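Local structure of nucleoside hydrolase, putative (3FZ0) at residues B[64-70]-B[105-110]; B[115-121]-B[150-154]; B[137-141]-B[189-193]. The protein belongs to the nucleoside hydrolase family and binds a calcium ion within an alpha/beta fold built on a mixed central sheet. The protein carries 2 engineered substitutions. One frame throughout, in Å; residues are numbered along the deposited sequence. Where two conformers were deposited one is given.

Contact 1: B[64-70]-B[105-110]; sequences IPFFRGA and QPKRHA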
ATOM      1  N   ILE B  64      13.042  41.784  -1.563  1.00 65.32           N
ATOM      2  CA  ILE B  64      13.092  40.420  -1.006  1.00 63.97           C
ATOM      3  C   ILE B  64      13.621  39.392  -2.032  1.00 63.47           C
ATOM      4  O   ILE B  64      13.088  39.304  -3.128  1.00 63.90           O
ATOM      5  CB  ILE B  64      11.683  39.990  -0.559  1.00 63.62           C
ATOM      6  CG1 ILE B  64      11.124  41.002   0.455  1.00 62.68           C
ATOM      7  CG2 ILE B  64      11.684  38.599   0.022  1.00 62.59           C
ATOM      8  CD1 ILE B  64       9.654  40.752   0.785  1.00 60.94           C
ATOM      9  N   PRO B  65      14.648  38.608  -1.679  1.00 62.31           N
ATOM     10  CA  PRO B  65      15.131  37.638  -2.653  1.00 61.73           C
ATOM     11  C   PRO B  65      14.229  36.409  -2.762  1.00 61.36           C
ATOM     12  O   PRO B  65      13.648  35.975  -1.748  1.00 61.46           O
ATOM     13  CB  PRO B  65      16.526  37.262  -2.120  1.00 61.37           C
ATOM     14  CG  PRO B  65      16.487  37.553  -0.680  1.00 61.76           C
ATOM     15  CD  PRO B  65      15.393  38.554  -0.413  1.00 62.14           C
ATOM     16  N   PHE B  66      14.092  35.870  -3.980  1.00 60.59           N
ATOM     17  CA  PHE B  66      13.291  34.663  -4.207  1.00 60.14           C
ATOM     18  C   PHE B  66      14.031  33.596  -5.035  1.00 60.75           C
ATOM     19  O   PHE B  66      14.912  33.919  -5.850  1.00 60.43           O
ATOM     20  CB  PHE B  66      11.873  34.962  -4.725  1.00 59.60           C
ATOM     21  CG  PHE B  66      11.825  35.845  -5.961  1.00 58.89           C
ATOM     22  CD1 PHE B  66      11.419  35.321  -7.175  1.00 57.04           C
ATOM     23  CD2 PHE B  66      12.142  37.204  -5.889  1.00 55.91           C
ATOM     24  CE1 PHE B  66      11.351  36.115  -8.292  1.00 56.83           C
ATOM     25  CE2 PHE B  66      12.083  38.008  -7.013  1.00 56.28           C
ATOM     26  CZ  PHE B  66      11.691  37.478  -8.215  1.00 57.08           C
ATOM     27  N   PHE B  67      13.695  32.322  -4.796  1.00 60.59           N
ATOM     28  CA  PHE B  67      14.534  31.227  -5.263  1.00 60.71           C
ATOM     29  C   PHE B  67      13.746  30.086  -5.891  1.00 61.28           C
ATOM     30  O   PHE B  67      12.640  29.750  -5.396  1.00 61.78           O
ATOM     31  CB  PHE B  67      15.367  30.720  -4.095  1.00 60.35           C
ATOM     32  CG  PHE B  67      16.205  31.796  -3.447  1.00 60.39           C
ATOM     33  CD1 PHE B  67      15.667  32.621  -2.453  1.00 59.01           C
ATOM     34  CD2 PHE B  67      17.528  31.985  -3.835  1.00 59.58           C
ATOM     35  CE1 PHE B  67      16.429  33.626  -1.873  1.00 59.03           C
ATOM     36  CE2 PHE B  67      18.318  32.992  -3.245  1.00 59.16           C
ATOM     37  CZ  PHE B  67      17.758  33.810  -2.265  1.00 58.55           C
ATOM     38  N   ARG B  68      14.289  29.519  -6.985  1.00 61.24           N
ATOM     39  CA  ARG B  68      13.669  28.374  -7.672  0.50 61.06           C
ATOM     40  C   ARG B  68      13.914  27.114  -6.861  1.00 61.09           C
ATOM     41  O   ARG B  68      15.070  26.801  -6.526  1.00 60.90           O
ATOM     42  CB  ARG B  68      14.216  28.205  -9.104  0.50 61.07           C
ATOM     43  CG  ARG B  68      14.291  29.518  -9.915  0.50 61.23           C
ATOM     44  CD  ARG B  68      14.956  29.394 -11.308  0.50 60.97           C
ATOM     45  NE  ARG B  68      14.819  30.645 -12.076  0.50 59.93           N
ATOM     46  CZ  ARG B  68      13.796  30.917 -12.886  0.50 58.63           C
ATOM     47  NH1 ARG B  68      12.824  30.027 -13.056  0.50 58.43           N
ATOM     48  NH2 ARG B  68      13.735  32.069 -13.529  0.50 55.80           N
ATOM     49  N   GLY B  69      12.824  26.396  -6.569  1.00 60.92           N
ATOM     50  CA  GLY B  69      12.877  25.136  -5.849  1.00 61.13           C
ATOM     51  C   GLY B  69      12.542  23.938  -6.732  1.00 61.89           C
ATOM     52  O   GLY B  69      12.781  23.965  -7.940  1.00 61.87           O
ATOM     53  N   ALA B  70      12.010  22.883  -6.116  1.00 61.70           N
ATOM     54  CA  ALA B  70      11.760  21.615  -6.781  1.00 62.24           C
ATOM     55  C   ALA B  70      10.643  21.713  -7.808  1.00 62.71           C
ATOM     56  O   ALA B  70       9.612  22.355  -7.560  1.00 62.77           O
ATOM     57  CB  ALA B  70      11.419  20.559  -5.751  1.00 61.62           C
ATOM     58  N   GLN B 105      17.671  37.352  -9.685  1.00 66.86           N
ATOM     59  CA  GLN B 105      17.710  36.503  -8.499  1.00 67.26           C
ATOM     60  C   GLN B 105      18.874  35.535  -8.602  1.00 68.12           C
ATOM     61  O   GLN B 105      19.233  35.154  -9.701  1.00 68.44           O
ATOM     62  CB  GLN B 105      16.391  35.755  -8.322  1.00 66.49           C
ATOM     63  CG  GLN B 105      15.205  36.634  -8.062  1.00 64.86           C
ATOM     64  CD  GLN B 105      15.492  37.801  -7.105  1.00 62.90           C
ATOM     65  OE1 GLN B 105      15.708  37.615  -5.915  1.00 62.49           O
ATOM     66  NE2 GLN B 105      15.456  39.012  -7.637  1.00 58.04           N
ATOM     67  N   PRO B 106      19.490  35.170  -7.460  1.00 69.32           N
ATOM     68  CA  PRO B 106      20.562  34.135  -7.383  1.00 69.89           C
ATOM     69  C   PRO B 106      20.137  32.748  -7.875  1.00 70.36           C
ATOM     70  O   PRO B 106      18.963  32.412  -7.799  1.00 70.79           O
ATOM     71  CB  PRO B 106      20.888  34.085  -5.887  1.00 69.91           C
ATOM     72  CG  PRO B 106      20.456  35.468  -5.350  1.00 69.87           C
ATOM     73  CD  PRO B 106      19.197  35.766  -6.136  1.00 69.32           C
ATOM     74  N   LYS B 107      21.089  31.955  -8.359  1.00 71.33           N
ATOM     75  CA  LYS B 107      20.799  30.617  -8.913  1.00 72.21           C
ATOM     76  C   LYS B 107      20.514  29.517  -7.896  1.00 71.76           C
ATOM     77  O   LYS B 107      19.830  28.519  -8.211  1.00 72.79           O
ATOM     78  CB  LYS B 107      21.901  30.165  -9.871  1.00 72.92           C
ATOM     79  CG  LYS B 107      22.114  31.117 -11.064  1.00 74.72           C
ATOM     80  CD  LYS B 107      20.867  31.284 -11.970  1.00 77.60           C
ATOM     81  CE  LYS B 107      21.092  32.394 -13.017  1.00 77.82           C
ATOM     82  NZ  LYS B 107      19.813  33.078 -13.383  1.00 79.16           N
ATOM     83  N   ARG B 108      21.037  29.692  -6.693  1.00 70.52           N
ATOM     84  CA  ARG B 108      20.786  28.778  -5.578  1.00 69.55           C
ATOM     85  C   ARG B 108      19.397  28.066  -5.590  1.00 68.34           C
ATOM     86  O   ARG B 108      18.368  28.726  -5.627  1.00 67.64           O
ATOM     87  CB  ARG B 108      20.971  29.572  -4.272  1.00 69.41           C
ATOM     88  CG  ARG B 108      21.530  28.750  -3.134  1.00 70.72           C
ATOM     89  CD  ARG B 108      21.775  29.574  -1.892  1.00 70.57           C
ATOM     90  NE  ARG B 108      22.960  30.400  -2.067  1.00 74.75           N
ATOM     91  CZ  ARG B 108      22.924  31.725  -2.192  1.00 76.15           C
ATOM     92  NH1 ARG B 108      21.767  32.410  -2.111  1.00 75.16           N
ATOM     93  NH2 ARG B 108      24.059  32.363  -2.366  1.00 77.31           N
ATOM     94  N   HIS B 109      19.392  26.729  -5.572  1.00 67.17           N
ATOM     95  CA  HIS B 109      18.182  25.952  -5.266  1.00 66.06           C
ATOM     96  C   HIS B 109      17.567  26.476  -3.956  1.00 65.42           C
ATOM     97  O   HIS B 109      18.292  26.830  -3.010  1.00 65.10           O
ATOM     98  CB  HIS B 109      18.503  24.447  -5.139  1.00 65.86           C
ATOM     99  CG  HIS B 109      17.294  23.541  -5.189  1.00 66.65           C
ATOM    100  ND1 HIS B 109      16.366  23.474  -4.166  1.00 66.50           N
ATOM    101  CD2 HIS B 109      16.878  22.654  -6.129  1.00 64.13           C
ATOM    102  CE1 HIS B 109      15.420  22.604  -4.481  1.00 65.29           C
ATOM    103  NE2 HIS B 109      15.707  22.093  -5.666  1.00 64.85           N
ATOM    104  N   ALA B 110      16.236  26.520  -3.918  1.00 64.28           N
ATOM    105  CA  ALA B 110      15.478  26.930  -2.729  1.00 63.71           C
ATOM    106  C   ALA B 110      15.853  26.183  -1.449  1.00 63.65           C
ATOM    107  O   ALA B 110      15.930  26.793  -0.379  1.00 64.14           O
ATOM    108  CB  ALA B 110      13.978  26.804  -2.981  1.00 63.45           C
TER

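Contact 2: B[115-121]-B[150-154]; sequences LKILEEA and LFSKL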
ATOM      1  N   LEU B 115      18.834  26.591   4.014  1.00 61.67           N
ATOM      2  CA  LEU B 115      19.975  26.212   4.861  1.00 62.28           C
ATOM      3  C   LEU B 115      20.898  27.397   5.091  1.00 62.87           C
ATOM      4  O   LEU B 115      21.477  27.551   6.170  1.00 62.76           O
ATOM      5  CB  LEU B 115      20.752  25.014   4.274  1.00 61.55           C
ATOM      6  CG  LEU B 115      19.908  23.739   4.066  1.00 62.17           C
ATOM      7  CD1 LEU B 115      20.806  22.586   3.595  1.00 62.01           C
ATOM      8  CD2 LEU B 115      19.113  23.340   5.324  1.00 60.03           C
ATOM      9  N   LYS B 116      21.026  28.241   4.070  1.00 63.63           N
ATOM     10  CA  LYS B 116      21.889  29.412   4.153  1.00 64.31           C
ATOM     11  C   LYS B 116      21.294  30.438   5.133  1.00 64.35           C
ATOM     12  O   LYS B 116      21.991  30.931   6.023  1.00 65.05           O
ATOM     13  CB  LYS B 116      22.131  30.000   2.765  1.00 64.14           C
ATOM     14  CG  LYS B 116      22.857  31.330   2.765  1.00 65.91           C
ATOM     15  CD  LYS B 116      23.032  31.847   1.339  1.00 67.87           C
ATOM     16  CE  LYS B 116      22.704  33.324   1.213  1.00 69.26           C
ATOM     17  NZ  LYS B 116      23.823  34.075   1.813  1.00 69.45           N
ATOM     18  N   ILE B 117      20.010  30.728   4.992  1.00 64.28           N
ATOM     19  CA  ILE B 117      19.301  31.570   5.944  1.00 64.43           C
ATOM     20  C   ILE B 117      19.388  31.046   7.375  1.00 64.49           C
ATOM     21  O   ILE B 117      19.697  31.805   8.291  1.00 64.27           O
ATOM     22  CB  ILE B 117      17.844  31.789   5.492  1.00 64.72           C
ATOM     23  CG1 ILE B 117      17.832  32.784   4.335  1.00 64.68           C
ATOM     24  CG2 ILE B 117      16.900  32.267   6.660  1.00 63.97           C
ATOM     25  CD1 ILE B 117      16.714  32.468   3.392  1.00 67.22           C
ATOM     26  N   LEU B 118      19.141  29.754   7.562  1.00 64.77           N
ATOM     27  CA  LEU B 118      19.224  29.162   8.897  1.00 65.21           C
ATOM     28  C   LEU B 118      20.621  29.286   9.456  1.00 66.01           C
ATOM     29  O   LEU B 118      20.805  29.542  10.645  1.00 66.24           O
ATOM     30  CB  LEU B 118      18.779  27.698   8.900  1.00 64.70           C
ATOM     31  CG  LEU B 118      17.307  27.438   8.593  1.00 63.99           C
ATOM     32  CD1 LEU B 118      17.028  25.939   8.573  1.00 62.47           C
ATOM     33  CD2 LEU B 118      16.394  28.172   9.579  1.00 63.94           C
ATOM     34  N   GLU B 119      21.604  29.129   8.581  1.00 67.07           N
ATOM     35  CA  GLU B 119      23.005  29.145   8.990  1.00 68.49           C
ATOM     36  C   GLU B 119      23.372  30.527   9.456  1.00 68.67           C
ATOM     37  O   GLU B 119      24.036  30.674  10.459  1.00 69.05           O
ATOM     38  CB  GLU B 119      23.912  28.658   7.847  1.00 68.91           C
ATOM     39  CG  GLU B 119      25.397  28.703   8.115  1.00 71.48           C
ATOM     40  CD  GLU B 119      25.870  27.778   9.254  1.00 76.09           C
ATOM     41  OE1 GLU B 119      25.382  26.605   9.367  1.00 77.51           O
ATOM     42  OE2 GLU B 119      26.760  28.229  10.024  1.00 78.14           O
ATOM     43  N   GLU B 120      22.908  31.542   8.734  1.00 69.35           N
ATOM     44  CA  GLU B 120      23.193  32.950   9.063  1.00 70.07           C
ATOM     45  C   GLU B 120      22.293  33.573  10.148  1.00 69.67           C
ATOM     46  O   GLU B 120      22.619  34.615  10.687  1.00 69.30           O
ATOM     47  CB  GLU B 120      23.105  33.798   7.796  1.00 70.13           C
ATOM     48  CG  GLU B 120      24.190  33.495   6.758  1.00 71.80           C
ATOM     49  CD  GLU B 120      23.891  34.048   5.359  1.00 71.93           C
ATOM     50  OE1 GLU B 120      22.787  34.566   5.114  1.00 74.15           O
ATOM     51  OE2 GLU B 120      24.774  33.928   4.487  1.00 74.93           O
ATOM     52  N   ALA B 121      21.165  32.924  10.441  1.00 69.81           N
ATOM     53  CA  ALA B 121      20.184  33.365  11.428  1.00 69.74           C
ATOM     54  C   ALA B 121      20.790  33.628  12.778  1.00 70.09           C
ATOM     55  O   ALA B 121      21.604  32.841  13.274  1.00 70.22           O
ATOM     56  CB  ALA B 121      19.073  32.338  11.567  1.00 69.27           C
ATOM     57  N   LEU B 150      20.125  22.436  11.707  1.00 62.47           N
ATOM     58  CA  LEU B 150      19.901  23.862  11.564  1.00 61.81           C
ATOM     59  C   LEU B 150      18.461  24.270  11.831  1.00 61.56           C
ATOM     60  O   LEU B 150      18.198  25.428  12.143  1.00 61.54           O
ATOM     61  CB  LEU B 150      20.345  24.351  10.179  1.00 61.35           C
ATOM     62  CG  LEU B 150      21.851  24.433   9.973  1.00 61.20           C
ATOM     63  CD1 LEU B 150      22.160  24.569   8.497  1.00 59.12           C
ATOM     64  CD2 LEU B 150      22.478  25.572  10.816  1.00 60.26           C
ATOM     65  N   PHE B 151      17.534  23.329  11.714  1.00 61.46           N
ATOM     66  CA  PHE B 151      16.106  23.640  11.858  1.00 61.69           C
ATOM     67  C   PHE B 151      15.664  23.957  13.276  1.00 62.26           C
ATOM     68  O   PHE B 151      14.574  24.475  13.488  1.00 62.77           O
ATOM     69  CB  PHE B 151      15.250  22.573  11.209  1.00 60.96           C
ATOM     70  CG  PHE B 151      15.212  22.694   9.722  1.00 61.60           C
ATOM     71  CD1 PHE B 151      16.265  22.199   8.930  1.00 60.87           C
ATOM     72  CD2 PHE B 151      14.152  23.352   9.093  1.00 59.73           C
ATOM     73  CE1 PHE B 151      16.228  22.351   7.530  1.00 59.81           C
ATOM     74  CE2 PHE B 151      14.130  23.497   7.724  1.00 58.76           C
ATOM     75  CZ  PHE B 151      15.150  22.993   6.945  1.00 59.94           C
ATOM     76  N   SER B 152      16.541  23.696  14.236  1.00 62.51           N
ATOM     77  CA  SER B 152      16.261  24.032  15.619  1.00 62.94           C
ATOM     78  C   SER B 152      16.413  25.547  15.829  1.00 63.28           C
ATOM     79  O   SER B 152      16.022  26.061  16.871  1.00 63.47           O
ATOM     80  CB  SER B 152      17.201  23.258  16.550  1.00 62.26           C
ATOM     81  OG  SER B 152      18.485  23.825  16.470  1.00 62.68           O
ATOM     82  N   LYS B 153      16.994  26.245  14.850  1.00 63.22           N
ATOM     83  CA  LYS B 153      17.129  27.699  14.928  1.00 63.68           C
ATOM     84  C   LYS B 153      15.796  28.420  14.734  1.00 63.43           C
ATOM     85  O   LYS B 153      15.692  29.607  15.012  1.00 64.15           O
ATOM     86  CB  LYS B 153      18.173  28.232  13.936  1.00 63.59           C
ATOM     87  CG  LYS B 153      19.635  27.866  14.258  1.00 64.31           C
ATOM     88  CD  LYS B 153      20.431  29.082  13.933  1.00 67.45           C
ATOM     89  CE  LYS B 153      21.875  28.818  13.661  1.00 69.42           C
ATOM     90  NZ  LYS B 153      22.413  30.023  12.913  1.00 68.62           N
ATOM     91  N   LEU B 154      14.793  27.706  14.239  1.00 63.35           N
ATOM     92  CA  LEU B 154      13.438  28.258  14.028  1.00 62.81           C
ATOM     93  C   LEU B 154      12.610  28.173  15.304  1.00 63.35           C
ATOM     94  O   LEU B 154      12.645  27.157  16.024  1.00 63.87           O
ATOM     95  CB  LEU B 154      12.712  27.511  12.917  1.00 62.08           C
ATOM     96  CG  LEU B 154      13.295  27.604  11.510  1.00 60.77           C
ATOM     97  CD1 LEU B 154      12.678  26.591  10.611  1.00 58.99           C
ATOM     98  CD2 LEU B 154      13.118  28.969  10.898  1.00 59.83           C
TER

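Contact 3: B[137-141]-B[189-193]; sequences LTNVA and AGVVV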
ATOM      1  N   LEU B 137       5.447  20.242   0.363  1.00 61.29           N
ATOM      2  CA  LEU B 137       6.619  20.373   1.230  1.00 61.15           C
ATOM      3  C   LEU B 137       7.995  19.987   0.659  1.00 60.90           C
ATOM      4  O   LEU B 137       8.965  19.864   1.411  1.00 61.54           O
ATOM      5  CB  LEU B 137       6.362  19.631   2.537  1.00 60.83           C
ATOM      6  CG  LEU B 137       5.132  20.194   3.246  1.00 59.63           C
ATOM      7  CD1 LEU B 137       4.548  19.173   4.214  1.00 56.25           C
ATOM      8  CD2 LEU B 137       5.532  21.497   3.941  1.00 57.47           C
ATOM      9  N   THR B 138       8.098  19.822  -0.651  1.00 60.32           N
ATOM     10  CA  THR B 138       9.312  19.299  -1.238  1.00 60.21           C
ATOM     11  C   THR B 138      10.599  20.019  -0.831  1.00 60.87           C
ATOM     12  O   THR B 138      11.569  19.347  -0.420  1.00 61.23           O
ATOM     13  CB  THR B 138       9.244  19.250  -2.751  1.00 60.42           C
ATOM     14  OG1 THR B 138       7.951  18.798  -3.154  1.00 59.37           O
ATOM     15  CG2 THR B 138      10.354  18.305  -3.301  1.00 58.98           C
ATOM     16  N   ASN B 139      10.641  21.355  -0.981  1.00 60.07           N
ATOM     17  CA  ASN B 139      11.828  22.114  -0.622  1.00 60.11           C
ATOM     18  C   ASN B 139      12.178  21.942   0.852  1.00 60.19           C
ATOM     19  O   ASN B 139      13.334  21.751   1.213  1.00 60.55           O
ATOM     20  CB  ASN B 139      11.674  23.616  -0.945  1.00 60.22           C
ATOM     21  CG  ASN B 139      11.541  23.888  -2.434  1.00 60.60           C
ATOM     22  OD1 ASN B 139      12.046  23.111  -3.264  1.00 59.93           O
ATOM     23  ND2 ASN B 139      10.828  24.974  -2.784  1.00 58.83           N
ATOM     24  N   VAL B 140      11.179  22.017   1.707  1.00 59.86           N
ATOM     25  CA  VAL B 140      11.426  21.870   3.138  1.00 60.60           C
ATOM     26  C   VAL B 140      12.028  20.490   3.496  1.00 61.23           C
ATOM     27  O   VAL B 140      13.036  20.398   4.201  1.00 61.81           O
ATOM     28  CB  VAL B 140      10.166  22.183   4.000  1.00 60.58           C
ATOM     29  CG1 VAL B 140      10.558  22.204   5.472  1.00 59.69           C
ATOM     30  CG2 VAL B 140       9.540  23.526   3.602  1.00 59.14           C
ATOM     31  N   ALA B 141      11.431  19.429   2.961  1.00 61.16           N
ATOM     32  CA  ALA B 141      11.908  18.083   3.217  1.00 60.94           C
ATOM     33  C   ALA B 141      13.328  17.942   2.756  1.00 60.73           C
ATOM     34  O   ALA B 141      14.135  17.331   3.447  1.00 61.21           O
ATOM     35  CB  ALA B 141      11.033  17.069   2.510  1.00 61.25           C
ATOM     36  N   ALA B 189       7.285  14.130   1.438  1.00 59.58           N
ATOM     37  CA  ALA B 189       7.782  15.357   2.055  1.00 60.68           C
ATOM     38  C   ALA B 189       7.109  15.642   3.397  1.00 61.09           C
ATOM     39  O   ALA B 189       7.765  16.086   4.326  1.00 62.06           O
ATOM     40  CB  ALA B 189       7.661  16.563   1.112  1.00 59.76           C
ATOM     41  N   GLY B 190       5.804  15.391   3.480  1.00 61.50           N
ATOM     42  CA  GLY B 190       5.039  15.594   4.701  1.00 61.72           C
ATOM     43  C   GLY B 190       5.473  14.683   5.830  1.00 62.25           C
ATOM     44  O   GLY B 190       5.514  15.097   6.996  1.00 62.98           O
ATOM     45  N   VAL B 191       5.789  13.438   5.498  1.00 62.24           N
ATOM     46  CA  VAL B 191       6.339  12.508   6.478  1.00 61.75           C
ATOM     47  C   VAL B 191       7.665  13.033   7.039  1.00 62.11           C
ATOM     48  O   VAL B 191       7.884  12.972   8.246  1.00 62.84           O
ATOM     49  CB  VAL B 191       6.511  11.106   5.893  1.00 61.65           C
ATOM     50  CG1 VAL B 191       7.378  10.254   6.808  1.00 60.35           C
ATOM     51  CG2 VAL B 191       5.170  10.473   5.690  1.00 61.07           C
ATOM     52  N   VAL B 192       8.541  13.532   6.166  1.00 61.67           N
ATOM     53  CA  VAL B 192       9.834  14.038   6.571  1.00 61.03           C
ATOM     54  C   VAL B 192       9.637  15.202   7.553  1.00 61.62           C
ATOM     55  O   VAL B 192      10.287  15.262   8.614  1.00 61.70           O
ATOM     56  CB  VAL B 192      10.692  14.458   5.339  1.00 61.29           C
ATOM     57  CG1 VAL B 192      11.929  15.267   5.766  1.00 59.90           C
ATOM     58  CG2 VAL B 192      11.100  13.223   4.529  1.00 59.87           C
ATOM     59  N   VAL B 193       8.721  16.111   7.223  1.00 61.36           N
ATOM     60  CA  VAL B 193       8.466  17.279   8.062  1.00 61.38           C
ATOM     61  C   VAL B 193       7.924  16.898   9.442  1.00 61.77           C
ATOM     62  O   VAL B 193       8.466  17.334  10.452  1.00 61.77           O
ATOM     63  CB  VAL B 193       7.577  18.320   7.344  1.00 61.53           C
ATOM     64  CG1 VAL B 193       7.046  19.323   8.330  1.00 60.47           C
ATOM     65  CG2 VAL B 193       8.414  19.054   6.238  1.00 61.20           C
TER

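Contact 1: B[64-70]-B[105-110]
This is an edge-strand contact: the loop 105-110, leading into helix 110-120, runs beside strand 66-68, the outermost strand at one end of the central sheet within this chain. Two hydrogen bonds tie the ends of the pairing. At one, F66 N donates to the side-chain OE1 of Q105 (3.1 Å, 162° at the hydrogen); at the other, A110 N donates to R68 O (2.9 Å, 147°). The Q105 side chain also lies on the F66 ring, with Q105 CG 3.6 Å from the ring centroid of F66 and 13° off its normal, a CH-pi contact; its NE2 is bound to R101 O. Between the ends, F67 CE2 meets P106 CB at 3.8 Å and R108 NH1 at 3.7 Å, while the R108 guanidinium forms its salt bridge with E113. G69 CA sits over the H109 ring, 4.2 Å from its centroid, and 3.5 Å from A110 CB, a close fit made possible by the missing side chain. H109, at the N-cap position, turns ND1 to A111 N. The chemistry implies that the loop supplies partners for two edge backbone groups, F66 N and R68 O, without itself forming a regular strand.

Contact 2: B[115-121]-B[150-154]
L150, already within a 3-10 segment that begins earlier in the chain, faces helix 110-120 directly: its CA is 6.0 Å from that of L118, the closest CA pairing between the segments. L150 CB lies 3.9 Å from L118 CB, L150 CD1 reaches L115 O at 3.8 Å, and L150 CD2 packs at 3.4 Å against E119 OE1 on the more exposed side. F151 starts away from the helix, yet its ring returns to it. L118 CD1 stands 3.6 Å from the F151 ring centroid and only 2° off the normal, a well-centred CH-pi contact, and L115 CD2 approaches F151 CE1 at 3.8 Å. S152 points away; its OG bonds D149 O and its backbone O accepts from K200 NZ.

K153 supplies the polar part. Its extended side chain carries NZ to the C-terminal end of the helix, where it donates to L118 O (2.8 Å), E119 O (3.0 Å) and A121 O (3.0 Å). A121 is the first residue to leave helical phi/psi, and carbonyls of the last turn and of A121 itself converge on NZ, a favourable placement for positive charge at the negative pole of the helix dipole. L154 closes the segment, its CD2 3.6 Å from L118 CD2, beside Y129 and L131 of strand 127-133. Leucine and phenylalanine packing beside this hydrogen-bonded lysine thus joins helix 110-120 to the turn leading toward strand 162-165, a layer of helix and connecting loop laid against the parallel part of an alpha/beta sheet.

Contact 3: B[137-141]-B[189-193]
L137 extends over the start of the 189-193 segment, with its CB 3.6 Å from A189 CB and its CD1 resting 3.6 Å from G190 CA. L137 is the N-cap residue of helix 138-146, and one turn later A141 presents a second small surface: A141 CB is 3.7 Å from A189 CB and 3.8 Å from V192 CG1, and the CA atoms of A141 and A189 are 5.1 Å apart. V193 CG2 packs against V140 CG1 at 3.9 Å and L137 CB at 4.3 Å, while I162 of strand 162-165 touches both valines. All eight touching residues are buried. T138 points away, and its OG1 bonds D186, which also receives A189 N, so a polar link lies just beside the apolar face. The segments themselves meet through apolar packing without hydrogen bonds, which is consistent with the small side chains of A141 and A189 allowing the close approach of helices 138-146 and 187-195.

How the contacts relate
Helix 138-146 connects contacts 1 and 3: A70 N lies 2.9 Å from N139 OD1, a probable hydrogen bond, and A70 CB is 3.5 Å from T138 CG2, although the contact centres are 17 Å apart. Contacts 1 and 2 share helix 110-120 and touch where R108 CZ packs 3.5 Å from K116 CD, with centres 16 Å apart. Contacts 2 and 3 alternate along the chain and approach to about 4 Å between nearest atoms without touching. The L137 side chain in contact 3 is about 10 Å from the calcium ion, which is held at D14, D19, L134 and D283; N139 also bonds D12 and V39.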